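Local coordinates for protein putative polysaccharide binding proteins (DUF1812) (Bacteroides thetaiotaomicron VPI-5482, PDB 3GF8) that is an outer-membrane lipoprotein of the FimB/Mfa2 family that probably takes part in fimbrial assembly and may bind polysaccharide, at residues A[148-154]-A[209-215]; A[153-159]-A[267-273]; A[248-252]-A[284-289]. All coordinates share one frame. Numbering follows the deposited sequence.

Contact 1: A[148-154]-A[209-215]; sequences DTKIVRF and YVDMNTM
Segments 148-154 and 209-215 pair as neighbouring antiparallel strands. The axes of strands 150-154 and 209-214 approach to 4.7 Å, and their directions differ by 155°. Lys150 faces Thr214, Val152 faces Met212 and Phe154 faces Val210 in hydrogen-bonded pairs. Ile151-Asn213 and Arg153-Asp211 are the non-hydrogen-bonded pairs, with CA atoms 4.4 and 4.6 Å apart. Each hydrogen-bonded pair closes a double link. Lys150 N to Thr214 O and Thr214 N to Lys150 O are both 2.9 Å. Val152 N to Met212 O is 2.9 Å, and Met212 N to Val152 O is 3.0 Å. Phe154 N to Val210 O and Val210 N to Phe154 O are both 3.0 Å.

Lys150, Val152, Phe154, Val210, Met212 and Thr214 share one face. Val152 CG2 lies 3.9 Å from Met212 CB. Met212 is selenomethionine. Its SE sits 3.8 Å from Phe154 CD2, at the ring edge, as a Met-aromatic contact. Ile174 of strand 170-176 packs here, so this face meets a second sheet, consistent with a beta sandwich. The other face carries Ile151, Arg153, Asp211 and Asn213. Arg153 extends with chi1 and chi2 both t, then turns with chi3 m. Its NE bonds Asp211 OD1 at 2.8 Å in a salt bridge; NH2 to OD2 is weak. Tyr209, chi1 p, lays its ring flat on the guanidinium. Arg153 CZ is 3.8 Å from the Tyr209 ring centroid, a cation-pi stack. Asn213 instead bonds Lys118 and Met120.

The faces differ in chemistry: Val152, Phe154, Val210 and Met212 make an apolar patch, while opposite it Asp211 balances the Arg153 charge and Tyr209 stacks on its guanidinium.

Contact 2: A[153-159]-A[267-273]; sequences RFGFQSY and YHIIFFL
An aromatic cluster of Phe154, Phe156 and Phe271 lines the inner face of this parallel strand pair. Strands 153-158 and 267-273 run 18° from parallel, with axes 4.6 Å apart at closest. Arg153 pairs with His268, Gly155 with Ile270. Backbone hydrogen bonds alternate between the strands, a parallel ladder: Arg153 N to Tyr267 O 2.8 Å, Ile269 N to Arg153 O 2.9 Å, Gly155 N to Ile269 O 2.9 Å, Phe271 N to Gly155 O 2.8 Å, Gln157 N to Phe271 O 2.8 Å, Leu273 N to Gln157 O 2.7 Å and Tyr159 N to Leu273 O 2.8 Å.

The pair joins two strands of the mixed sheet in this transthyretin-clan fold. Leu225 of strand 224-229 covers the cluster. The three phenylalanines have chi1 m. Phe156 CE2 to Phe271 CD1 and Phe154 CD1 to Phe271 CE1 are both 3.5 Å. On the other face, Arg153 CD lies 4.0 Å from the His268 ring centroid. A CB on Gly155 would clash with Ile270 CD1. Water 1 bridges Ser158 OG and Leu273 O, 3.0 Å from each.

Contact 3: A[248-252]-A[284-289]; sequences TNAEG and VNGWVH
Trp287 lays one indole face over the loop 248-252. Glu251 CA sits 3.8 Å from the centroid of its five-membered ring, 22° off the normal, as a CH-pi contact. Asn249 ND2 lies over the same ring system, 3.2 Å from Trp287 CE3. Gly252 CA is 3.9 Å from Trp287 CH2; a CB on Gly252 would strike that atom. Trp287 has chi1 m and chi2 83°.

The loop joins helices 241-246 and 257-263. Ala250, Glu251 and Gly252 all have positive phi, and Gly252 N bonds Asn249 O at 3.0 Å. The other segment is the turn of the hairpin formed by strands 279-284 and 287-290, type I' from Val284 to Trp287. Trp287 N to Val284 O and Val284 N to Trp287 O are both 2.9 Å. Asn285-Gly286 at the positive-phi corners is the classic sequence of this turn in a two-residue beta hairpin. The contact fastens the hairpin to the loop.

Glu251, chi1 m and chi2 t, reaches the turn. Its OE2 accepts from Asn285 ND2 at 2.8 Å, and also bonds Tyr260. Water 3 donates to Glu251 OE1 at 2.7 Å and to Asn285 O at 3.2 Å. It accepts from Trp287 NE1 at 2.9 Å. Thr248 CB is 3.9 Å from the His289 ring centroid, over its face. Thr248 OG1 bonds Leu245 O. Water 2 donates to Asn249 OD1 at 3.1 Å and lies 2.8 Å from His289 NE2.

Here rings cover the loop, while the Glu251-Asn285 hydrogen bond and two bridging waters satisfy polar groups at a partly solvated surface.

In the fold
Contacts 1 and 2 sit on opposite sides of strand 139-158 in one mixed sheet. They share Arg153 and Phe154. Contact 1 is mostly buried, while contact 2 is partly exposed. Both use regular backbone hydrogen bonds, antiparallel in contact 1 and parallel in contact 2. Contact 3 lies at the surface, its centre about 13 Å from that of contact 2. It joins a loop to the hairpin at the end of the same sheet, through side chains and water instead of a backbone ladder. His268 N and Asn285 OD1, 2.8 Å apart, tie contact 2 to contact 3. Contacts 1 and 3 do not touch.

Contact 1: A[148-154]-A[209-215]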
loop_
_atom_site.group_PDB
_atom_site.type_symbol
_atom_site.label_atom_id
_atom_site.label_comp_id
_atom_site.label_asym_id
_atom_site.label_seq_id
_atom_site.Cartn_x
_atom_site.Cartn_y
_atom_site.Cartn_z
ATOM N N ASP A 148 1.366 2.341 1.535
ATOM C CA ASP A 148 1.809 1.520 0.405
ATOM C C ASP A 148 1.049 0.194 0.272
ATOM O O ASP A 148 1.000 -0.416 -0.819
ATOM C CB ASP A 148 3.312 1.218 0.560
ATOM C CG ASP A 148 4.212 2.315 -0.002
ATOM O OD1 ASP A 148 3.721 3.302 -0.595
ATOM O OD2 ASP A 148 5.442 2.175 0.154
ATOM N N THR A 149 0.500 -0.286 1.381
ATOM C CA THR A 149 -0.229 -1.534 1.380
ATOM C C THR A 149 -1.727 -1.233 1.203
ATOM O O THR A 149 -2.256 -0.253 1.750
ATOM C CB THR A 149 0.048 -2.340 2.635
ATOM O OG1 THR A 149 -0.069 -1.503 3.779
ATOM C CG2 THR A 149 1.448 -2.941 2.579
ATOM N N LYS A 150 -2.387 -2.076 0.405
ATOM C CA LYS A 150 -3.748 -1.824 -0.032
ATOM C C LYS A 150 -4.633 -3.056 0.268
ATOM O O LYS A 150 -4.323 -4.195 -0.115
ATOM C CB LYS A 150 -3.734 -1.482 -1.524
ATOM C CG LYS A 150 -2.815 -0.336 -1.874
ATOM C CD LYS A 150 -3.323 1.030 -1.311
ATOM C CE LYS A 150 -2.196 2.037 -1.135
ATOM N NZ LYS A 150 -2.693 3.430 -0.801
ATOM N N ILE A 151 -5.730 -2.822 0.959
ATOM C CA ILE A 151 -6.620 -3.880 1.352
ATOM C C ILE A 151 -7.828 -3.785 0.432
ATOM O O ILE A 151 -8.320 -2.687 0.143
ATOM C CB ILE A 151 -6.964 -3.754 2.830
ATOM C CG1 ILE A 151 -5.676 -3.993 3.653
ATOM C CG2 ILE A 151 -8.060 -4.751 3.195
ATOM C CD1 ILE A 151 -5.836 -3.916 5.108
ATOM N N VAL A 152 -8.271 -4.923 -0.080
ATOM C CA VAL A 152 -9.421 -4.939 -0.993
ATOM C C VAL A 152 -10.362 -6.063 -0.592
ATOM O O VAL A 152 -9.917 -7.186 -0.352
ATOM C CB VAL A 152 -9.034 -5.093 -2.474
ATOM C CG1 VAL A 152 -7.826 -4.278 -2.814
ATOM C CG2 VAL A 152 -8.779 -6.506 -2.795
ATOM N N ARG A 153 -11.648 -5.740 -0.470
ATOM C CA ARG A 153 -12.678 -6.732 -0.244
ATOM C C ARG A 153 -13.454 -6.898 -1.537
ATOM O O ARG A 153 -14.083 -5.943 -2.013
ATOM C CB ARG A 153 -13.611 -6.288 0.853
ATOM C CG ARG A 153 -14.827 -7.215 0.985
ATOM C CD ARG A 153 -15.566 -6.987 2.293
ATOM N NE ARG A 153 -14.643 -7.106 3.406
ATOM C CZ ARG A 153 -14.998 -7.098 4.676
ATOM N NH1 ARG A 153 -16.279 -7.009 5.021
ATOM N NH2 ARG A 153 -14.061 -7.208 5.605
ATOM N N PHE A 154 -13.387 -8.089 -2.128
ATOM C CA PHE A 154 -14.094 -8.356 -3.364
ATOM C C PHE A 154 -15.331 -9.213 -3.135
ATOM O O PHE A 154 -15.283 -10.203 -2.429
ATOM C CB PHE A 154 -13.216 -9.051 -4.376
ATOM C CG PHE A 154 -12.094 -8.216 -4.913
ATOM C CD1 PHE A 154 -12.336 -7.012 -5.525
ATOM C CD2 PHE A 154 -10.796 -8.671 -4.878
ATOM C CE1 PHE A 154 -11.304 -6.272 -6.067
ATOM C CE2 PHE A 154 -9.755 -7.925 -5.430
ATOM C CZ PHE A 154 -10.016 -6.738 -6.021
ATOM N N TYR A 209 -17.743 -12.692 0.500
ATOM C CA TYR A 209 -16.636 -11.917 -0.013
ATOM C C TYR A 209 -15.266 -12.587 0.265
ATOM O O TYR A 209 -15.188 -13.490 1.065
ATOM C CB TYR A 209 -16.709 -10.523 0.603
ATOM C CG TYR A 209 -16.531 -10.471 2.119
ATOM C CD1 TYR A 209 -15.260 -10.396 2.693
ATOM C CD2 TYR A 209 -17.628 -10.467 2.972
ATOM C CE1 TYR A 209 -15.088 -10.339 4.077
ATOM C CE2 TYR A 209 -17.466 -10.412 4.366
ATOM C CZ TYR A 209 -16.197 -10.342 4.900
ATOM O OH TYR A 209 -16.030 -10.268 6.243
ATOM N N VAL A 210 -14.204 -12.131 -0.399
ATOM C CA VAL A 210 -12.819 -12.489 -0.040
ATOM C C VAL A 210 -12.067 -11.231 0.323
ATOM O O VAL A 210 -12.243 -10.195 -0.327
ATOM C CB VAL A 210 -12.060 -13.185 -1.212
ATOM C CG1 VAL A 210 -12.667 -14.546 -1.538
ATOM C CG2 VAL A 210 -12.070 -12.364 -2.430
ATOM N N ASP A 211 -11.233 -11.291 1.356
ATOM C CA ASP A 211 -10.367 -10.172 1.676
ATOM C C ASP A 211 -8.980 -10.509 1.266
ATOM O O ASP A 211 -8.446 -11.559 1.652
ATOM C CB ASP A 211 -10.316 -9.852 3.165
ATOM C CG ASP A 211 -11.579 -9.185 3.677
ATOM O OD1 ASP A 211 -12.363 -8.694 2.849
ATOM O OD2 ASP A 211 -11.779 -9.158 4.926
HETATM N N MSE A 212 -8.386 -9.576 0.532
HETATM C CA MSE A 212 -7.030 -9.679 0.001
HETATM C C MSE A 212 -6.257 -8.427 0.320
HETATM O O MSE A 212 -6.850 -7.384 0.608
HETATM C CB MSE A 212 -7.130 -9.773 -1.516
HETATM C CG MSE A 212 -8.131 -10.861 -1.943
HETATM SE SE MSE A 212 -8.192 -11.187 -3.859
HETATM C CE MSE A 212 -6.568 -11.988 -4.095
ATOM N N ASN A 213 -4.939 -8.490 0.206
ATOM C CA ASN A 213 -4.136 -7.263 0.181
ATOM C C ASN A 213 -2.950 -7.293 -0.788
ATOM O O ASN A 213 -2.465 -8.334 -1.156
ATOM C CB ASN A 213 -3.706 -6.770 1.587
ATOM C CG ASN A 213 -2.861 -7.762 2.397
ATOM O OD1 ASN A 213 -2.486 -7.453 3.547
ATOM N ND2 ASN A 213 -2.606 -8.936 1.865
ATOM N N THR A 214 -2.494 -6.129 -1.210
ATOM C CA THR A 214 -1.330 -6.107 -2.066
ATOM C C THR A 214 -0.457 -4.922 -1.705
ATOM O O THR A 214 -0.783 -4.142 -0.818
ATOM C CB THR A 214 -1.726 -6.068 -3.573
ATOM O OG1 THR A 214 -0.554 -6.258 -4.370
ATOM C CG2 THR A 214 -2.430 -4.730 -3.928
HETATM N N MSE A 215 0.663 -4.794 -2.406
HETATM C CA MSE A 215 1.552 -3.649 -2.220
HETATM C C MSE A 215 0.989 -2.514 -3.124
HETATM O O MSE A 215 -0.200 -2.512 -3.394
HETATM C CB MSE A 215 2.982 -4.100 -2.524
HETATM C CG MSE A 215 3.461 -5.164 -1.516
HETATM SE SE MSE A 215 4.122 -4.338 0.079
HETATM C CE MSE A 215 5.762 -3.701 -0.763
#

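Contact 2: A[153-159]-A[267-273]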
loop_
_atom_site.group_PDB
_atom_site.type_symbol
_atom_site.label_atom_id
_atom_site.label_comp_id
_atom_site.label_asym_id
_atom_site.label_seq_id
_atom_site.Cartn_x
_atom_site.Cartn_y
_atom_site.Cartn_z
ATOM N N ARG A 153 -11.648 -5.740 -0.470
ATOM C CA ARG A 153 -12.678 -6.732 -0.244
ATOM C C ARG A 153 -13.454 -6.898 -1.537
ATOM O O ARG A 153 -14.083 -5.943 -2.013
ATOM C CB ARG A 153 -13.611 -6.288 0.853
ATOM C CG ARG A 153 -14.827 -7.215 0.985
ATOM C CD ARG A 153 -15.566 -6.987 2.293
ATOM N NE ARG A 153 -14.643 -7.106 3.406
ATOM C CZ ARG A 153 -14.998 -7.098 4.676
ATOM N NH1 ARG A 153 -16.279 -7.009 5.021
ATOM N NH2 ARG A 153 -14.061 -7.208 5.605
ATOM N N PHE A 154 -13.387 -8.089 -2.128
ATOM C CA PHE A 154 -14.094 -8.356 -3.364
ATOM C C PHE A 154 -15.331 -9.213 -3.135
ATOM O O PHE A 154 -15.283 -10.203 -2.429
ATOM C CB PHE A 154 -13.216 -9.051 -4.376
ATOM C CG PHE A 154 -12.094 -8.216 -4.913
ATOM C CD1 PHE A 154 -12.336 -7.012 -5.525
ATOM C CD2 PHE A 154 -10.796 -8.671 -4.878
ATOM C CE1 PHE A 154 -11.304 -6.272 -6.067
ATOM C CE2 PHE A 154 -9.755 -7.925 -5.430
ATOM C CZ PHE A 154 -10.016 -6.738 -6.021
ATOM N N GLY A 155 -16.439 -8.793 -3.747
ATOM C CA GLY A 155 -17.654 -9.579 -3.852
ATOM C C GLY A 155 -17.978 -9.836 -5.314
ATOM O O GLY A 155 -17.707 -9.012 -6.197
ATOM N N PHE A 156 -18.546 -10.997 -5.596
ATOM C CA PHE A 156 -18.887 -11.337 -6.950
ATOM C C PHE A 156 -20.311 -11.846 -6.934
ATOM O O PHE A 156 -20.586 -12.831 -6.276
ATOM C CB PHE A 156 -17.918 -12.408 -7.491
ATOM C CG PHE A 156 -16.481 -12.002 -7.410
ATOM C CD1 PHE A 156 -15.763 -12.218 -6.264
ATOM C CD2 PHE A 156 -15.863 -11.382 -8.480
ATOM C CE1 PHE A 156 -14.452 -11.801 -6.176
ATOM C CE2 PHE A 156 -14.554 -10.963 -8.398
ATOM C CZ PHE A 156 -13.848 -11.172 -7.260
ATOM N N GLN A 157 -21.200 -11.177 -7.672
ATOM C CA GLN A 157 -22.602 -11.577 -7.803
ATOM C C GLN A 157 -23.124 -11.508 -9.225
ATOM O O GLN A 157 -22.637 -10.766 -10.097
ATOM C CB GLN A 157 -23.506 -10.648 -7.007
ATOM C CG GLN A 157 -23.119 -10.398 -5.588
ATOM C CD GLN A 157 -23.886 -9.207 -4.991
ATOM O OE1 GLN A 157 -24.817 -8.678 -5.607
ATOM N NE2 GLN A 157 -23.489 -8.787 -3.783
ATOM N N SER A 158 -24.179 -12.259 -9.433
ATOM C CA SER A 158 -24.949 -12.194 -10.647
ATOM C C SER A 158 -25.583 -10.808 -10.778
ATOM O O SER A 158 -26.228 -10.322 -9.839
ATOM C CB SER A 158 -26.056 -13.253 -10.585
ATOM O OG SER A 158 -26.900 -13.129 -11.710
ATOM N N TYR A 159 -25.419 -10.196 -11.944
ATOM C CA TYR A 159 -26.015 -8.913 -12.223
ATOM C C TYR A 159 -27.537 -8.982 -12.219
ATOM O O TYR A 159 -28.186 -8.103 -11.677
ATOM C CB TYR A 159 -25.561 -8.379 -13.580
ATOM C CG TYR A 159 -26.310 -7.133 -13.988
ATOM C CD1 TYR A 159 -26.083 -5.943 -13.339
ATOM C CD2 TYR A 159 -27.304 -7.175 -14.965
ATOM C CE1 TYR A 159 -26.756 -4.814 -13.674
ATOM C CE2 TYR A 159 -28.009 -6.046 -15.306
ATOM C CZ TYR A 159 -27.724 -4.868 -14.656
ATOM O OH TYR A 159 -28.392 -3.726 -14.954
ATOM N N TYR A 267 -10.551 -0.754 -0.382
ATOM C CA TYR A 267 -11.392 -0.802 -1.552
ATOM C C TYR A 267 -12.361 -1.944 -1.406
ATOM O O TYR A 267 -11.961 -3.098 -1.370
ATOM C CB TYR A 267 -10.530 -1.027 -2.776
ATOM C CG TYR A 267 -9.539 0.070 -3.079
ATOM C CD1 TYR A 267 -8.306 0.095 -2.484
ATOM C CD2 TYR A 267 -9.835 1.060 -4.007
ATOM C CE1 TYR A 267 -7.396 1.084 -2.776
ATOM C CE2 TYR A 267 -8.921 2.057 -4.303
ATOM C CZ TYR A 267 -7.713 2.061 -3.678
ATOM O OH TYR A 267 -6.805 3.034 -3.978
ATOM N N HIS A 268 -13.639 -1.639 -1.284
ATOM C CA HIS A 268 -14.636 -2.672 -1.268
ATOM C C HIS A 268 -15.344 -2.616 -2.590
ATOM O O HIS A 268 -16.090 -1.674 -2.852
ATOM C CB HIS A 268 -15.636 -2.449 -0.150
ATOM C CG HIS A 268 -16.669 -3.528 -0.065
ATOM N ND1 HIS A 268 -17.616 -3.573 0.930
ATOM C CD2 HIS A 268 -16.891 -4.617 -0.838
ATOM C CE1 HIS A 268 -18.395 -4.626 0.756
ATOM N NE2 HIS A 268 -17.978 -5.277 -0.313
ATOM N N ILE A 269 -15.095 -3.628 -3.411
ATOM C CA ILE A 269 -15.593 -3.710 -4.763
ATOM C C ILE A 269 -16.497 -4.909 -4.914
ATOM O O ILE A 269 -16.073 -6.056 -4.677
ATOM C CB ILE A 269 -14.429 -3.827 -5.759
ATOM C CG1 ILE A 269 -13.365 -2.746 -5.454
ATOM C CG2 ILE A 269 -14.970 -3.801 -7.205
ATOM C CD1 ILE A 269 -12.283 -2.637 -6.509
ATOM N N ILE A 270 -17.754 -4.654 -5.274
ATOM C CA ILE A 270 -18.631 -5.694 -5.781
ATOM C C ILE A 270 -18.615 -5.707 -7.321
ATOM O O ILE A 270 -18.868 -4.683 -7.953
ATOM C CB ILE A 270 -20.087 -5.516 -5.361
ATOM C CG1 ILE A 270 -20.223 -5.184 -3.873
ATOM C CG2 ILE A 270 -20.819 -6.801 -5.605
ATOM C CD1 ILE A 270 -19.607 -6.199 -2.979
ATOM N N PHE A 271 -18.339 -6.872 -7.910
ATOM C CA PHE A 271 -18.615 -7.132 -9.313
ATOM C C PHE A 271 -19.979 -7.784 -9.519
ATOM O O PHE A 271 -20.320 -8.812 -8.881
ATOM C CB PHE A 271 -17.542 -8.041 -9.903
ATOM C CG PHE A 271 -16.167 -7.467 -9.806
ATOM C CD1 PHE A 271 -15.455 -7.571 -8.637
ATOM C CD2 PHE A 271 -15.598 -6.823 -10.879
ATOM C CE1 PHE A 271 -14.210 -7.042 -8.531
ATOM C CE2 PHE A 271 -14.342 -6.294 -10.780
ATOM C CZ PHE A 271 -13.651 -6.400 -9.604
ATOM N N PHE A 272 -20.747 -7.172 -10.419
ATOM C CA PHE A 272 -22.024 -7.683 -10.871
ATOM C C PHE A 272 -21.808 -8.253 -12.257
ATOM O O PHE A 272 -21.561 -7.507 -13.214
ATOM C CB PHE A 272 -23.075 -6.578 -10.889
ATOM C CG PHE A 272 -23.387 -6.072 -9.535
ATOM C CD1 PHE A 272 -22.543 -5.166 -8.917
ATOM C CD2 PHE A 272 -24.467 -6.566 -8.836
ATOM C CE1 PHE A 272 -22.808 -4.732 -7.637
ATOM C CE2 PHE A 272 -24.733 -6.144 -7.549
ATOM C CZ PHE A 272 -23.913 -5.229 -6.951
ATOM N N LEU A 273 -21.870 -9.576 -12.356
ATOM C CA LEU A 273 -21.430 -10.267 -13.569
ATOM C C LEU A 273 -22.578 -10.846 -14.364
ATOM O O LEU A 273 -23.646 -11.183 -13.825
ATOM C CB LEU A 273 -20.510 -11.405 -13.204
ATOM C CG LEU A 273 -19.324 -10.993 -12.365
ATOM C CD1 LEU A 273 -18.837 -12.181 -11.631
ATOM C CD2 LEU A 273 -18.284 -10.452 -13.313
HETATM O O HOH W 1 -26.385 -12.137 -14.539
#

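Contact 3: A[248-252]-A[284-289]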
loop_
_atom_site.group_PDB
_atom_site.type_symbol
_atom_site.label_atom_id
_atom_site.label_comp_id
_atom_site.label_asym_id
_atom_site.label_seq_id
_atom_site.Cartn_x
_atom_site.Cartn_y
_atom_site.Cartn_z
ATOM N N THR A 248 -12.959 4.970 -12.571
ATOM C CA THR A 248 -13.911 5.459 -11.588
ATOM C C THR A 248 -13.672 6.931 -11.387
ATOM O O THR A 248 -12.813 7.535 -12.051
ATOM C CB THR A 248 -13.842 4.698 -10.265
ATOM O OG1 THR A 248 -12.567 4.902 -9.656
ATOM C CG2 THR A 248 -14.094 3.201 -10.492
ATOM N N ASN A 249 -14.415 7.517 -10.463
ATOM C CA ASN A 249 -14.324 8.964 -10.205
ATOM C C ASN A 249 -13.509 9.354 -8.975
ATOM O O ASN A 249 -13.698 10.444 -8.417
ATOM C CB ASN A 249 -15.758 9.520 -10.055
ATOM C CG ASN A 249 -16.585 8.799 -8.923
ATOM O OD1 ASN A 249 -16.258 7.676 -8.456
ATOM N ND2 ASN A 249 -17.662 9.461 -8.498
ATOM N N ALA A 250 -12.621 8.469 -8.522
ATOM C CA ALA A 250 -11.891 8.692 -7.246
ATOM C C ALA A 250 -12.900 9.053 -6.131
ATOM O O ALA A 250 -12.722 9.996 -5.340
ATOM C CB ALA A 250 -10.847 9.768 -7.407
ATOM N N GLU A 251 -13.985 8.303 -6.120
ATOM C CA GLU A 251 -15.003 8.430 -5.091
ATOM C C GLU A 251 -15.565 9.840 -5.008
ATOM O O GLU A 251 -15.877 10.339 -3.947
ATOM C CB GLU A 251 -14.462 7.923 -3.748
ATOM C CG GLU A 251 -14.065 6.433 -3.845
ATOM C CD GLU A 251 -13.562 5.861 -2.530
ATOM O OE1 GLU A 251 -14.120 6.252 -1.481
ATOM O OE2 GLU A 251 -12.627 5.022 -2.558
ATOM N N GLY A 252 -15.687 10.471 -6.162
ATOM C CA GLY A 252 -16.314 11.779 -6.253
ATOM C C GLY A 252 -15.337 12.899 -6.051
ATOM O O GLY A 252 -15.734 14.048 -6.011
ATOM N N VAL A 284 -17.644 0.447 -6.199
ATOM C CA VAL A 284 -16.407 0.684 -5.454
ATOM C C VAL A 284 -16.729 1.620 -4.320
ATOM O O VAL A 284 -17.107 2.757 -4.539
ATOM C CB VAL A 284 -15.324 1.283 -6.337
ATOM C CG1 VAL A 284 -13.986 1.462 -5.546
ATOM C CG2 VAL A 284 -15.147 0.419 -7.576
ATOM N N ASN A 285 -16.612 1.120 -3.102
ATOM C CA ASN A 285 -16.934 1.906 -1.907
ATOM C C ASN A 285 -18.240 2.707 -2.087
ATOM O O ASN A 285 -18.299 3.902 -1.838
ATOM C CB ASN A 285 -15.749 2.815 -1.551
ATOM C CG ASN A 285 -14.491 2.036 -1.157
ATOM O OD1 ASN A 285 -14.592 0.891 -0.743
ATOM N ND2 ASN A 285 -13.292 2.662 -1.290
ATOM N N GLY A 286 -19.293 2.035 -2.525
ATOM C CA GLY A 286 -20.592 2.671 -2.622
ATOM C C GLY A 286 -20.901 3.315 -3.961
ATOM O O GLY A 286 -22.078 3.552 -4.252
ATOM N N TRP A 287 -19.873 3.574 -4.781
ATOM C CA TRP A 287 -20.072 4.225 -6.075
ATOM C C TRP A 287 -20.289 3.217 -7.162
ATOM O O TRP A 287 -19.419 2.396 -7.390
ATOM C CB TRP A 287 -18.877 5.088 -6.455
ATOM C CG TRP A 287 -18.668 6.204 -5.498
ATOM C CD1 TRP A 287 -18.015 6.146 -4.296
ATOM C CD2 TRP A 287 -19.157 7.552 -5.629
ATOM N NE1 TRP A 287 -18.039 7.393 -3.685
ATOM C CE2 TRP A 287 -18.730 8.268 -4.485
ATOM C CE3 TRP A 287 -19.920 8.217 -6.599
ATOM C CZ2 TRP A 287 -19.057 9.612 -4.278
ATOM C CZ3 TRP A 287 -20.223 9.552 -6.406
ATOM C CH2 TRP A 287 -19.778 10.243 -5.243
ATOM N N VAL A 288 -21.435 3.327 -7.840
ATOM C CA VAL A 288 -21.802 2.457 -8.931
ATOM C C VAL A 288 -21.175 2.947 -10.235
ATOM O O VAL A 288 -21.242 4.120 -10.492
ATOM C CB VAL A 288 -23.320 2.449 -9.088
ATOM C CG1 VAL A 288 -23.719 1.471 -10.153
ATOM C CG2 VAL A 288 -24.004 2.148 -7.721
ATOM N N HIS A 289 -20.525 2.054 -10.995
ATOM C CA HIS A 289 -19.951 2.322 -12.331
ATOM C C HIS A 289 -20.272 1.212 -13.355
ATOM O O HIS A 289 -19.929 0.036 -13.143
ATOM C CB HIS A 289 -18.435 2.461 -12.233
ATOM C CG HIS A 289 -17.995 3.481 -11.233
ATOM N ND1 HIS A 289 -18.133 4.837 -11.442
ATOM C CD2 HIS A 289 -17.413 3.345 -10.018
ATOM C CE1 HIS A 289 -17.660 5.489 -10.395
ATOM N NE2 HIS A 289 -17.221 4.606 -9.515
HETATM O O HOH W 2 -15.844 4.980 -7.065
HETATM O O HOH W 3 -16.731 6.610 -1.179
#